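Long-range contacts in hypothetical protein, haloacid dehalogenase-like hydrolase (Bacillus subtilis, PDB 1NRW), which removes phosphate from phosphorylated five- and six-carbon sugars and nucleoside monophosphates in vitro, and less readily from flavin mononucleotide, using magnesium: residues Ala215-Arg223 with Asn243-Ala251; Ser43-Val51 with Val106-Thr114. All coordinates share one frame; numbering follows the deposited sequence.

Interaction 1: Ala215-Arg223 with Asn243-Ala251. With PO4 (phosphate ion), chain B.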
# COMPACT_ATOMS: atom_id res chain seq x y z
N ALA A 215 12.69 -2.57 -2.09
CA ALA A 215 11.36 -2.00 -2.27
C ALA A 215 10.54 -2.10 -0.98
O ALA A 215 10.02 -3.16 -0.64
CB ALA A 215 10.63 -2.72 -3.41
N SER A 216 10.45 -1.00 -0.25
CA SER A 216 9.66 -0.93 0.97
C SER A 216 9.19 0.52 1.07
O SER A 216 9.78 1.41 0.45
CB SER A 216 10.48 -1.32 2.21
OG SER A 216 11.45 -0.33 2.56
N LYS A 217 8.12 0.77 1.81
CA LYS A 217 7.63 2.14 1.90
C LYS A 217 8.69 3.05 2.51
O LYS A 217 8.85 4.19 2.09
CB LYS A 217 6.34 2.20 2.72
CG LYS A 217 5.15 1.57 2.00
CD LYS A 217 3.83 1.85 2.71
CE LYS A 217 2.66 1.20 1.99
NZ LYS A 217 1.36 1.57 2.63
N GLY A 218 9.44 2.53 3.48
CA GLY A 218 10.48 3.31 4.12
C GLY A 218 11.64 3.63 3.18
O GLY A 218 12.13 4.76 3.17
N GLN A 219 12.09 2.66 2.41
CA GLN A 219 13.20 2.90 1.48
C GLN A 219 12.80 3.85 0.36
O GLN A 219 13.61 4.65 -0.10
CB GLN A 219 13.70 1.57 0.90
CG GLN A 219 14.43 0.71 1.92
CD GLN A 219 14.82 -0.64 1.37
OE1 GLN A 219 14.03 -1.59 1.36
NE2 GLN A 219 16.05 -0.73 0.87
N ALA A 220 11.55 3.76 -0.09
CA ALA A 220 11.07 4.63 -1.15
C ALA A 220 11.01 6.06 -0.63
O ALA A 220 11.31 7.01 -1.36
CB ALA A 220 9.68 4.18 -1.62
N LEU A 221 10.61 6.22 0.63
CA LEU A 221 10.54 7.53 1.24
C LEU A 221 11.95 8.13 1.31
O LEU A 221 12.15 9.29 0.97
CB LEU A 221 9.93 7.44 2.65
CG LEU A 221 9.83 8.73 3.47
CD1 LEU A 221 9.17 9.83 2.64
CD2 LEU A 221 9.03 8.46 4.75
N LYS A 222 12.92 7.32 1.73
CA LYS A 222 14.29 7.81 1.82
C LYS A 222 14.83 8.19 0.45
O LYS A 222 15.51 9.20 0.29
CB LYS A 222 15.20 6.74 2.43
CG LYS A 222 14.91 6.42 3.89
CD LYS A 222 15.92 5.40 4.40
CE LYS A 222 15.64 4.99 5.83
NZ LYS A 222 16.63 3.96 6.27
N ARG A 223 14.51 7.37 -0.55
CA ARG A 223 14.94 7.60 -1.92
C ARG A 223 14.43 8.94 -2.43
O ARG A 223 15.16 9.72 -3.05
CB ARG A 223 14.41 6.46 -2.80
CG ARG A 223 15.01 6.36 -4.18
CD ARG A 223 14.32 5.25 -4.97
NE ARG A 223 14.40 3.95 -4.32
CZ ARG A 223 15.51 3.22 -4.24
NH1 ARG A 223 16.64 3.67 -4.78
NH2 ARG A 223 15.50 2.04 -3.64
N ASN A 243 2.59 -2.77 6.97
CA ASN A 243 3.45 -2.40 5.85
C ASN A 243 3.94 -0.95 5.93
O ASN A 243 4.75 -0.51 5.12
CB ASN A 243 2.74 -2.67 4.52
CG ASN A 243 1.42 -1.92 4.38
OD1 ASN A 243 0.75 -1.64 5.37
ND2 ASN A 243 1.04 -1.61 3.14
N ASP A 244 3.44 -0.20 6.92
CA ASP A 244 3.84 1.19 7.10
C ASP A 244 4.98 1.34 8.10
O ASP A 244 5.57 2.41 8.22
CB ASP A 244 2.68 2.05 7.59
CG ASP A 244 1.53 2.11 6.62
OD1 ASP A 244 1.78 2.09 5.39
OD2 ASP A 244 0.37 2.20 7.09
N LYS A 245 5.28 0.27 8.83
CA LYS A 245 6.32 0.31 9.85
C LYS A 245 7.62 0.94 9.39
O LYS A 245 8.14 1.87 10.02
CB LYS A 245 6.58 -1.10 10.39
CG LYS A 245 7.62 -1.17 11.50
CD LYS A 245 7.79 -2.60 11.99
CE LYS A 245 8.94 -2.72 12.96
NZ LYS A 245 8.74 -1.88 14.17
N SER A 246 8.15 0.46 8.27
CA SER A 246 9.42 0.98 7.76
C SER A 246 9.40 2.47 7.43
O SER A 246 10.42 3.14 7.57
CB SER A 246 9.88 0.18 6.53
OG SER A 246 9.00 0.33 5.42
N MSE A 247 8.26 3.01 6.99
CA MSE A 247 8.28 4.43 6.68
C MSE A 247 8.15 5.30 7.93
O MSE A 247 8.69 6.40 7.97
CB MSE A 247 7.25 4.81 5.60
CG MSE A 247 5.83 4.98 6.02
SE MSE A 247 4.85 5.72 4.50
CE MSE A 247 3.07 5.24 5.09
N LEU A 248 7.46 4.80 8.96
CA LEU A 248 7.38 5.57 10.20
C LEU A 248 8.79 5.59 10.79
O LEU A 248 9.24 6.61 11.32
CB LEU A 248 6.43 4.92 11.21
CG LEU A 248 4.98 5.42 11.20
CD1 LEU A 248 4.29 4.96 9.91
CD2 LEU A 248 4.24 4.88 12.43
N GLU A 249 9.49 4.46 10.70
CA GLU A 249 10.85 4.36 11.22
C GLU A 249 11.80 5.27 10.45
O GLU A 249 12.68 5.91 11.03
CB GLU A 249 11.35 2.91 11.13
CG GLU A 249 10.51 1.92 11.91
CD GLU A 249 11.00 0.48 11.77
OE1 GLU A 249 11.25 0.05 10.63
OE2 GLU A 249 11.13 -0.21 12.80
N ALA A 250 11.61 5.35 9.13
CA ALA A 250 12.47 6.18 8.29
C ALA A 250 12.24 7.68 8.49
O ALA A 250 13.19 8.46 8.48
CB ALA A 250 12.27 5.82 6.83
N ALA A 251 10.98 8.08 8.68
CA ALA A 251 10.63 9.49 8.85
C ALA A 251 11.12 10.10 10.16
O ALA A 251 11.31 9.41 11.15
CB ALA A 251 9.11 9.66 8.75
P PO4 B . -2.18 0.18 1.83
O1 PO4 B . -2.30 0.75 3.18
O2 PO4 B . -0.74 0.04 1.49
O3 PO4 B . -2.82 -1.16 1.80
O4 PO4 B . -2.84 1.08 0.86
O HOH W 1 6.70 -1.44 3.21
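Lys217 NZ, probably of the motif III lysine of the haloacid dehalogenase (HAD) fold, is gripped from several sides at the phosphate site. Lys217 NZ forms a salt bridge with Asp244 OD1 at 2.8 Å, meeting that oxygen nearly end-on to its C-O bond. Lys217 NZ also donates to O2 of the bound phosphate at 2.8 Å. Asp10, the probable nucleophile, makes a second salt bridge, and Ser43 O accepts a hydrogen bond. The lysine chain is extended beyond CG. Its CG and CD run beside Asn243 O, and CD and CE pass Asp244 OD1. The other carboxylate oxygen, Asp244 OD2, is held by Ser241 OG, so a metal ligand helps fix the partner of the lysine.

Behind the site, helices 217-223 and 245-250 pack with axes 7.2 Å apart at 39°. They come closest at Gly218, whose CA lies 3.6 Å from Met247 CA. A CB on Gly218 would clash with Ser246 O. Gly218 N donates to Ser246 OG at 3.0 Å. That hydroxyl sits between its own backbone N and carbonyl carbon (chi1 66°), which turns it to the first turn of helix 217-223. One water joins Lys217 N to Asn243 O. Farther along, Leu221 CD2 reaches Met247 CB and Ala251 CB. At the outer edge, Lys222 CE rests on Ala250 CB at 3.6 Å.

Interaction 2: Ser43-Val51 with Val106-Thr114. With PO4 (phosphate ion), chain B.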
# COMPACT_ATOMS: atom_id res chain seq x y z
N SER A 43 1.54 6.77 -0.10
CA SER A 43 2.24 5.49 -0.21
C SER A 43 1.34 4.28 0.02
O SER A 43 0.69 4.16 1.06
CB SER A 43 3.39 5.48 0.79
OG SER A 43 4.19 4.31 0.64
N THR A 44 1.35 3.36 -0.94
CA THR A 44 0.47 2.19 -0.87
C THR A 44 1.07 0.91 -1.44
O THR A 44 2.05 0.94 -2.19
CB THR A 44 -0.84 2.49 -1.65
OG1 THR A 44 -1.74 1.38 -1.55
CG2 THR A 44 -0.53 2.73 -3.14
N GLY A 45 0.47 -0.22 -1.08
CA GLY A 45 0.91 -1.50 -1.61
C GLY A 45 0.17 -1.75 -2.91
O GLY A 45 0.49 -2.68 -3.65
N ARG A 46 -0.82 -0.92 -3.21
CA ARG A 46 -1.60 -1.06 -4.43
C ARG A 46 -0.87 -0.49 -5.65
O ARG A 46 0.24 0.02 -5.53
CB ARG A 46 -2.95 -0.36 -4.30
CG ARG A 46 -3.89 -0.97 -3.26
CD ARG A 46 -5.18 -0.18 -3.23
NE ARG A 46 -6.04 -0.53 -2.11
CZ ARG A 46 -7.07 -1.37 -2.19
NH1 ARG A 46 -7.36 -1.97 -3.34
NH2 ARG A 46 -7.82 -1.59 -1.12
N ALA A 47 -1.50 -0.59 -6.81
CA ALA A 47 -0.90 -0.09 -8.04
C ALA A 47 -1.09 1.42 -8.20
O ALA A 47 -2.03 2.00 -7.66
CB ALA A 47 -1.50 -0.81 -9.24
N HIS A 48 -0.19 2.05 -8.95
CA HIS A 48 -0.30 3.47 -9.19
C HIS A 48 -1.68 3.81 -9.80
O HIS A 48 -2.29 4.81 -9.43
CB HIS A 48 0.82 3.93 -10.14
CG HIS A 48 0.73 5.37 -10.56
ND1 HIS A 48 0.91 6.42 -9.68
CD2 HIS A 48 0.47 5.93 -11.76
CE1 HIS A 48 0.77 7.56 -10.33
NE2 HIS A 48 0.50 7.29 -11.59
N PHE A 49 -2.17 2.97 -10.71
CA PHE A 49 -3.46 3.25 -11.32
C PHE A 49 -4.63 3.12 -10.34
O PHE A 49 -5.69 3.71 -10.57
CB PHE A 49 -3.69 2.38 -12.57
CG PHE A 49 -3.40 0.91 -12.38
CD1 PHE A 49 -4.21 0.12 -11.59
CD2 PHE A 49 -2.32 0.32 -13.04
CE1 PHE A 49 -3.96 -1.25 -11.46
CE2 PHE A 49 -2.07 -1.04 -12.92
CZ PHE A 49 -2.89 -1.83 -12.13
N ASP A 50 -4.44 2.38 -9.26
CA ASP A 50 -5.49 2.23 -8.24
C ASP A 50 -5.61 3.57 -7.51
O ASP A 50 -6.70 4.01 -7.15
CB ASP A 50 -5.14 1.15 -7.21
CG ASP A 50 -5.30 -0.25 -7.74
OD1 ASP A 50 -6.25 -0.49 -8.52
OD2 ASP A 50 -4.49 -1.13 -7.37
N VAL A 51 -4.47 4.22 -7.29
CA VAL A 51 -4.46 5.51 -6.61
C VAL A 51 -5.07 6.57 -7.53
O VAL A 51 -5.87 7.39 -7.09
CB VAL A 51 -3.03 5.95 -6.22
CG1 VAL A 51 -3.07 7.28 -5.49
CG2 VAL A 51 -2.38 4.88 -5.35
N VAL A 106 -0.57 -10.15 -8.72
CA VAL A 106 0.76 -9.74 -9.16
C VAL A 106 0.72 -8.32 -9.71
O VAL A 106 0.15 -8.06 -10.77
CB VAL A 106 1.29 -10.70 -10.26
CG1 VAL A 106 2.75 -10.37 -10.57
CG2 VAL A 106 1.16 -12.15 -9.80
N PHE A 107 1.34 -7.40 -8.97
CA PHE A 107 1.38 -6.01 -9.38
C PHE A 107 2.53 -5.79 -10.35
O PHE A 107 3.69 -6.01 -10.01
CB PHE A 107 1.55 -5.12 -8.14
CG PHE A 107 0.36 -5.14 -7.22
CD1 PHE A 107 -0.63 -4.17 -7.32
CD2 PHE A 107 0.20 -6.16 -6.28
CE1 PHE A 107 -1.77 -4.21 -6.51
CE2 PHE A 107 -0.93 -6.21 -5.46
CZ PHE A 107 -1.92 -5.24 -5.58
N THR A 108 2.18 -5.37 -11.57
CA THR A 108 3.17 -5.12 -12.62
C THR A 108 2.92 -3.73 -13.18
O THR A 108 2.13 -2.96 -12.64
CB THR A 108 3.02 -6.13 -13.77
OG1 THR A 108 1.81 -5.86 -14.49
CG2 THR A 108 2.97 -7.55 -13.23
N GLY A 109 3.59 -3.41 -14.28
CA GLY A 109 3.39 -2.10 -14.88
C GLY A 109 2.02 -1.98 -15.54
O GLY A 109 1.26 -1.06 -15.26
N SER A 110 1.72 -2.95 -16.40
CA SER A 110 0.46 -2.98 -17.14
C SER A 110 -0.81 -3.17 -16.31
O SER A 110 -1.78 -2.43 -16.47
CB SER A 110 0.54 -4.06 -18.22
OG SER A 110 1.01 -5.28 -17.67
N ALA A 111 -0.81 -4.17 -15.43
CA ALA A 111 -1.98 -4.43 -14.61
C ALA A 111 -1.66 -5.34 -13.43
O ALA A 111 -0.50 -5.63 -13.16
CB ALA A 111 -3.08 -5.07 -15.46
N ILE A 112 -2.70 -5.76 -12.73
CA ILE A 112 -2.56 -6.65 -11.59
C ILE A 112 -3.07 -8.01 -12.08
O ILE A 112 -4.27 -8.19 -12.25
CB ILE A 112 -3.42 -6.20 -10.40
CG1 ILE A 112 -3.11 -4.74 -10.05
CG2 ILE A 112 -3.15 -7.08 -9.19
CD1 ILE A 112 -4.03 -4.16 -8.99
N TYR A 113 -2.15 -8.94 -12.30
CA TYR A 113 -2.53 -10.26 -12.78
C TYR A 113 -2.96 -11.17 -11.65
O TYR A 113 -2.37 -11.16 -10.58
CB TYR A 113 -1.35 -10.88 -13.54
CG TYR A 113 -1.05 -10.16 -14.83
CD1 TYR A 113 -1.88 -10.30 -15.94
CD2 TYR A 113 0.04 -9.29 -14.92
CE1 TYR A 113 -1.64 -9.60 -17.11
CE2 TYR A 113 0.29 -8.58 -16.09
CZ TYR A 113 -0.55 -8.74 -17.18
OH TYR A 113 -0.32 -8.04 -18.34
N THR A 114 -3.99 -11.97 -11.90
CA THR A 114 -4.49 -12.88 -10.89
C THR A 114 -5.39 -13.94 -11.51
O THR A 114 -6.07 -13.69 -12.50
CB THR A 114 -5.32 -12.12 -9.81
OG1 THR A 114 -5.83 -13.06 -8.85
CG2 THR A 114 -6.48 -11.37 -10.44
P PO4 B . -2.18 0.18 1.83
O1 PO4 B . -2.30 0.75 3.18
O2 PO4 B . -0.74 0.04 1.49
O3 PO4 B . -2.82 -1.16 1.80
O4 PO4 B . -2.84 1.08 0.86
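Phe107 and Ile112 of the hairpin carry the apolar part of this contact with the loop and helix start at 43-51. The Phe107 ring lies between two layers. Gly45 O is over the centre of one face, 3.9 Å above the plane, and Ile112 CG2 is over the opposite face. Gly45 O also accepts a hydrogen bond from Asn174 ND2. Ala47 CB meets the ring at its edge, 4.0 Å from Phe107 CD1. Phe49 packs on the hairpin farther out. Its ring was modelled in two positions, and in one of them Ile112 CG1 approaches the ring edge, 3.6 Å from Phe49 CZ.

Several polar bonds lie within one segment or the other. Ala47 N donates to Asp50 OD2 at 3.1 Å, which closes the first turn of the helix from the N-cap residue. Asp50 OD2 also lies 3.5 Å from Ile112 CD1 and near the edge of Phe107. In the hairpin, Ala111 O accepts from both Thr108 N and Thr108 OG1. Arg46 makes salt bridges with Asp12 and Glu125.

Thr44 and Gly45 hold the phosphate. With OG1 anti to the backbone N (chi1 -177°), Thr44 serves two partners. Thr44 OG1 donates to phosphate O4 at 2.7 Å and accepts from Arg46 N at 3.0 Å, closing an ST turn. A valine here would probably leave phosphate O4 without this donor and Arg46 N without its acceptor, freeing the turn. Gly45 N donates to phosphate O2 at 2.9 Å. A Thr or Ser after the second core strand that binds phosphate is HAD motif II, here meeting a hairpin of the cap domain.

Overall arrangement
Both contacts are largely buried and meet at one phosphate ion. Interaction 1 lies within the core domain, joining two helices that flank the eight-stranded sheet. Interaction 2 runs from that domain to the six-stranded sheet of the cap, and its hairpin turn reaches the surface. Their chemistry differs accordingly. Interaction 1 combines a salt bridge, a hydrogen bond and close helix packing, whereas interaction 2 joins its segments through aromatic and aliphatic side chains. Their centres are 18 Å apart, but the lysine of 215-223 reaches the loop of 43-51, with Lys217 NZ 3.1 Å from Ser43 O. Met247 SE also packs against Ser43 CB.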